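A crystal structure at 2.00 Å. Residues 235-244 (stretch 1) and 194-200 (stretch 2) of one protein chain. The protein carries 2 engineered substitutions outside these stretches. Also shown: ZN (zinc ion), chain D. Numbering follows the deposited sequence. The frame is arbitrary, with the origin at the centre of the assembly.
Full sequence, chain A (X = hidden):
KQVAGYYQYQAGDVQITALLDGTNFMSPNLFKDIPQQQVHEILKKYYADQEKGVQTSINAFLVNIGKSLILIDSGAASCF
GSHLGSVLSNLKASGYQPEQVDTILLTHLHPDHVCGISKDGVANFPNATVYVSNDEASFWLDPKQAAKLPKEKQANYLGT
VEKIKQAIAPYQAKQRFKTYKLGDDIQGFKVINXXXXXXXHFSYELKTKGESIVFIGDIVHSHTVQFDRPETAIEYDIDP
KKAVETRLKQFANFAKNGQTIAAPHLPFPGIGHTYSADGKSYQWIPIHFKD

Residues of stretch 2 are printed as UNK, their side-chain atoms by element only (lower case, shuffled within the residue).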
ATOM      1  N   GLU A 235      -1.377  17.735 -18.355  1.00 19.85           N
ATOM      2  CA  GLU A 235      -1.331  17.884 -19.811  1.00 26.66           C
ATOM      3  C   GLU A 235      -2.156  16.831 -20.573  1.00 24.62           C
ATOM      4  O   GLU A 235      -2.545  17.060 -21.723  1.00 22.35           O
ATOM      5  CB  GLU A 235       0.122  17.861 -20.300  1.00 30.86           C
ATOM      6  CG  GLU A 235       0.375  18.748 -21.511  1.00 37.53           C
ATOM      7  CD  GLU A 235       0.206  20.226 -21.188  1.00 41.53           C
ATOM      8  OE1 GLU A 235      -0.879  20.780 -21.468  1.00 41.05           O
ATOM      9  OE2 GLU A 235       1.159  20.837 -20.650  1.00 48.61           O
ATOM     10  N   TYR A 236      -2.410  15.685 -19.939  1.00 21.73           N
ATOM     11  CA  TYR A 236      -3.222  14.632 -20.541  1.00 21.48           C
ATOM     12  C   TYR A 236      -4.700  15.018 -20.705  1.00 20.07           C
ATOM     13  O   TYR A 236      -5.418  14.405 -21.510  1.00 24.21           O
ATOM     14  CB  TYR A 236      -3.133  13.332 -19.713  1.00 21.71           C
ATOM     15  CG  TYR A 236      -1.731  12.768 -19.537  1.00 23.68           C
ATOM     16  CD1 TYR A 236      -0.829  12.742 -20.590  1.00 27.61           C
ATOM     17  CD2 TYR A 236      -1.324  12.253 -18.310  1.00 27.50           C
ATOM     18  CE1 TYR A 236       0.445  12.226 -20.423  1.00 34.39           C
ATOM     19  CE2 TYR A 236      -0.056  11.735 -18.139  1.00 32.18           C
ATOM     20  CZ  TYR A 236       0.822  11.726 -19.201  1.00 32.71           C
ATOM     21  OH  TYR A 236       2.085  11.208 -19.037  1.00 43.18           O
ATOM     22  N   ASP A 237      -5.169  15.979 -19.914  1.00 15.65           N
ATOM     23  CA  ASP A 237      -6.559  16.418 -19.988  1.00 19.82           C
ATOM     24  C   ASP A 237      -6.828  17.063 -21.349  1.00 22.66           C
ATOM     25  O   ASP A 237      -6.067  17.920 -21.790  1.00 21.79           O
ATOM     26  CB  ASP A 237      -6.866  17.435 -18.874  1.00 20.22           C
ATOM     27  CG  ASP A 237      -6.824  16.825 -17.488  1.00 22.60           C
ATOM     28  OD1 ASP A 237      -7.015  15.596 -17.359  1.00 20.86           O
ATOM     29  OD2 ASP A 237      -6.615  17.574 -16.507  1.00 18.45           O
ATOM     30  N   ILE A 238      -7.897  16.652 -22.026  1.00 22.57           N
ATOM     31  CA  ILE A 238      -8.255  17.298 -23.299  1.00 21.08           C
ATOM     32  C   ILE A 238      -8.876  18.672 -23.028  1.00 22.69           C
ATOM     33  O   ILE A 238      -8.589  19.660 -23.728  1.00 25.34           O
ATOM     34  CB  ILE A 238      -9.189  16.413 -24.162  1.00 19.83           C
ATOM     35  CG1 ILE A 238      -8.417  15.194 -24.683  1.00 24.47           C
ATOM     36  CG2 ILE A 238      -9.747  17.211 -25.337  1.00 20.08           C
ATOM     37  CD1 ILE A 238      -9.268  14.151 -25.347  1.00 20.57           C
ATOM     38  N   ASP A 239      -9.719  18.744 -22.005  1.00 20.80           N
ATOM     39  CA  ASP A 239     -10.202  20.041 -21.526  1.00 23.98           C
ATOM     40  C   ASP A 239      -9.791  20.189 -20.065  1.00 24.43           C
ATOM     41  O   ASP A 239     -10.513  19.750 -19.164  1.00 21.75           O
ATOM     42  CB  ASP A 239     -11.722  20.134 -21.668  1.00 25.52           C
ATOM     43  CG  ASP A 239     -12.278  21.514 -21.306  1.00 30.87           C
ATOM     44  OD1 ASP A 239     -11.643  22.272 -20.541  1.00 29.13           O
ATOM     45  OD2 ASP A 239     -13.384  21.835 -21.783  1.00 33.26           O
ATOM     46  N   PRO A 240      -8.621  20.803 -19.825  1.00 25.47           N
ATOM     47  CA  PRO A 240      -8.088  20.921 -18.460  1.00 24.45           C
ATOM     48  C   PRO A 240      -8.980  21.709 -17.508  1.00 23.81           C
ATOM     49  O   PRO A 240      -9.064  21.354 -16.332  1.00 20.91           O
ATOM     50  CB  PRO A 240      -6.745  21.641 -18.659  1.00 26.79           C
ATOM     51  CG  PRO A 240      -6.746  22.138 -20.076  1.00 30.38           C
ATOM     52  CD  PRO A 240      -7.638  21.216 -20.839  1.00 25.31           C
ATOM     53  N   LYS A 241      -9.613  22.751 -17.987  1.00 22.97           N
ATOM     54  CA  LYS A 241     -10.485  23.493 -17.143  1.00 26.01           C
ATOM     55  C   LYS A 241     -11.658  22.687 -16.656  1.00 25.59           C
ATOM     56  O   LYS A 241     -11.950  22.692 -15.516  1.00 26.49           O
ATOM     57  CB  LYS A 241     -10.968  24.777 -17.792  1.00 26.34           C
ATOM     58  CG  LYS A 241     -10.704  25.981 -16.932  1.00 31.47           C
ATOM     59  CD  LYS A 241      -9.226  26.112 -16.528  1.00 35.83           C
ATOM     60  CE  LYS A 241      -8.762  25.229 -15.347  1.00 32.04           C
ATOM     61  NZ  LYS A 241      -8.786  25.819 -14.024  1.00 22.83           N
ATOM     62  N   LYS A 242     -12.323  22.019 -17.562  1.00 25.20           N
ATOM     63  CA  LYS A 242     -13.454  21.161 -17.257  1.00 23.02           C
ATOM     64  C   LYS A 242     -13.017  19.997 -16.348  1.00 22.12           C
ATOM     65  O   LYS A 242     -13.759  19.580 -15.459  1.00 23.16           O
ATOM     66  CB  LYS A 242     -14.047  20.653 -18.579  1.00 25.60           C
ATOM     67  CG  LYS A 242     -15.165  19.636 -18.469  1.00 31.72           C
ATOM     68  CD  LYS A 242     -16.481  20.275 -18.092  1.00 40.90           C
ATOM     69  CE  LYS A 242     -17.656  19.379 -18.482  1.00 41.70           C
ATOM     70  NZ  LYS A 242     -17.976  19.467 -19.945  1.00 43.27           N
ATOM     71  N   ALA A 243     -11.815  19.471 -16.569  1.00 21.21           N
ATOM     72  CA  ALA A 243     -11.321  18.334 -15.769  1.00 21.56           C
ATOM     73  C   ALA A 243     -11.038  18.740 -14.329  1.00 22.21           C
ATOM     74  O   ALA A 243     -11.239  17.946 -13.392  1.00 23.02           O
ATOM     75  CB  ALA A 243     -10.084  17.726 -16.403  1.00 20.30           C
ATOM     76  N   VAL A 244     -10.554  19.967 -14.148  1.00 19.64           N
ATOM     77  CA  VAL A 244     -10.376  20.511 -12.802  1.00 20.92           C
ATOM     78  C   VAL A 244     -11.728  20.679 -12.120  1.00 21.24           C
ATOM     79  O   VAL A 244     -11.899  20.283 -10.964  1.00 19.07           O
ATOM     80  CB  VAL A 244      -9.614  21.861 -12.835  1.00 23.57           C
ATOM     81  CG1 VAL A 244      -9.701  22.568 -11.495  1.00 21.47           C
ATOM     82  CG2 VAL A 244      -8.161  21.635 -13.216  1.00 21.44           C
ATOM     83  N   UNK A 194     -18.264  12.432 -15.779  1.00 20.16           N
ATOM     84  CA  UNK A 194     -17.130  13.139 -15.210  1.00 20.99           C
ATOM     85  C   UNK A 194     -16.250  13.617 -16.358  1.00 18.27           C
ATOM     86  O   UNK A 194     -15.047  13.391 -16.378  1.00 17.26           O
ATOM     87  c   UNK A 194     -17.186  11.942 -12.999  1.00 23.12           C
ATOM     88  o   UNK A 194     -15.959  11.028 -14.857  1.00 17.31           O
ATOM     89  c   UNK A 194     -16.342  12.256 -14.222  1.00 19.45           C
ATOM     90  N   UNK A 195     -16.879  14.273 -17.326  1.00 19.27           N
ATOM     91  CA  UNK A 195     -16.185  14.765 -18.511  1.00 20.69           C
ATOM     92  C   UNK A 195     -15.148  15.835 -18.205  1.00 19.72           C
ATOM     93  O   UNK A 195     -15.239  16.535 -17.200  1.00 19.01           O
ATOM     94  c   UNK A 195     -17.194  15.301 -19.528  1.00 20.80           C
ATOM     95  N   UNK A 196     -14.176  15.959 -19.105  1.00 19.08           N
ATOM     96  CA  UNK A 196     -13.147  16.976 -19.008  1.00 19.51           C
ATOM     97  C   UNK A 196     -11.840  16.370 -19.458  1.00 19.39           C
ATOM     98  O   UNK A 196     -11.245  16.803 -20.447  1.00 19.94           O
ATOM     99  N   UNK A 197     -11.390  15.359 -18.719  1.00 18.27           N
ATOM    100  CA  UNK A 197     -10.204  14.613 -19.112  1.00 18.67           C
ATOM    101  C   UNK A 197     -10.333  14.137 -20.555  1.00 17.85           C
ATOM    102  O   UNK A 197      -9.384  14.224 -21.328  1.00 18.48           O
ATOM    103  c   UNK A 197      -8.811  12.586 -18.537  1.00 16.30           C
ATOM    104  c   UNK A 197      -6.687  12.080 -18.823  1.00 14.29           C
ATOM    105  c   UNK A 197      -8.730  11.300 -18.959  1.00 18.21           C
ATOM    106  c   UNK A 197      -9.995  13.423 -18.182  1.00 18.47           C
ATOM    107  n   UNK A 197      -7.401  11.014 -19.129  1.00 20.63           N
ATOM    108  n   UNK A 197      -7.515  13.048 -18.461  1.00 17.29           N
ATOM    109  N   UNK A 198     -11.512  13.626 -20.902  1.00 17.93           N
ATOM    110  CA  UNK A 198     -11.889  13.395 -22.296  1.00 18.48           C
ATOM    111  C   UNK A 198     -13.335  13.831 -22.412  1.00 18.22           C
ATOM    112  O   UNK A 198     -14.031  13.921 -21.397  1.00 19.21           O
ATOM    113  o   UNK A 198     -12.766  11.137 -22.011  1.00 20.22           O
ATOM    114  c   UNK A 198     -10.383  11.346 -22.472  1.00 16.54           C
ATOM    115  c   UNK A 198     -11.789  11.906 -22.717  1.00 18.19           C
ATOM    116  N   UNK A 199     -13.810  14.082 -23.642  1.00 22.06           N
ATOM    117  CA  UNK A 199     -15.164  14.645 -23.741  1.00 21.81           C
ATOM    118  C   UNK A 199     -16.270  13.724 -23.223  1.00 19.73           C
ATOM    119  O   UNK A 199     -17.347  14.223 -22.885  1.00 22.76           O
ATOM    120  c   UNK A 199     -13.088  14.145 -24.927  1.00 18.47           C
ATOM    121  c   UNK A 199     -13.910  15.125 -25.727  1.00 20.02           C
ATOM    122  c   UNK A 199     -15.317  14.916 -25.240  1.00 20.22           C
ATOM    123  N   UNK A 200     -16.018  12.417 -23.139  1.00 18.97           N
ATOM    124  CA  UNK A 200     -17.036  11.489 -22.671  1.00 19.96           C
ATOM    125  C   UNK A 200     -16.569  10.627 -21.511  1.00 20.79           C
ATOM    126  O   UNK A 200     -17.029   9.491 -21.337  1.00 19.23           O
TER
HETATM  127 ZN    ZN D 402      -6.752   9.023 -19.662  1.00 20.00          ZN

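Position 194 carries three side-chain atoms, a carbon branching to one oxygen and one carbon. Nothing in it comes near stretch 1, and the oxygen is hydrogen-bonded to a residue adjoining one of the stretches. A beta-branched hydroxyl side chain is threonine, T194.

At position 195 a single carbon follows CA, which identifies alanine, A195. Its CB lies 4.2 Å from CE of K242, while its backbone O packs 3.4 Å from CG of the same lysine, so the aliphatic part of K242 covers this residue.

Position 196 has no side-chain atoms, and the backbone explains why. Its phi/psi of 142/-63 would jam a CB against the carbonyl O of the preceding residue, and an ideal CB would sit 2.5 Å from A243 N and 2.8 Å from K242 C. This is glycine, G196. Its bare CA lies 3.4 Å from K242 CG and 3.7 Å from A243 N, close against the first turn of the helix. Its O accepts a hydrogen bond from D239 N at 2.9 Å.

Position 197 bears one carbon followed by a five-membered ring of three carbons and two nitrogens, the imidazole of histidine. In H197, ND1 donates to D237 OD1 at 2.8 Å, with the carboxylate oxygen at the ring edge, near its plane. The other ring nitrogen, NE2, binds the zinc ion ZN at 2.2 Å; three further ligand atoms come from elsewhere in the structure. The backbone takes part as well, as I238 N donates to H197 O at 2.9 Å.

Position 198 again shows a carbon carrying one oxygen and one carbon: threonine, T198. CB points away from stretch 1, but CG2 remains 4.2 Å from I238 CD1.

At position 199 three carbons close a ring onto the backbone N, the signature of proline. P199 CD makes an apolar contact with I238 CD1 at 3.8 Å.

Position 200 lacks side-chain atoms and is glycine, G200; it does not touch stretch 1.

The contact combines backbone pairing with a buried polar link. Consecutive amides of I238 and D239 bind the carbonyls of H197 and G196, fixing the loop beside the helix start, where D239 OD1 caps K242 N at 3.1 Å. The missing side chain at G196 permits this close approach. D237 meanwhile holds the H197 imidazole through ND1 while NE2 binds zinc, so stretch 1 buttresses a metal ligand from behind its coordinating nitrogen.

Stretch 2, residues 194-200: TAGHTPG
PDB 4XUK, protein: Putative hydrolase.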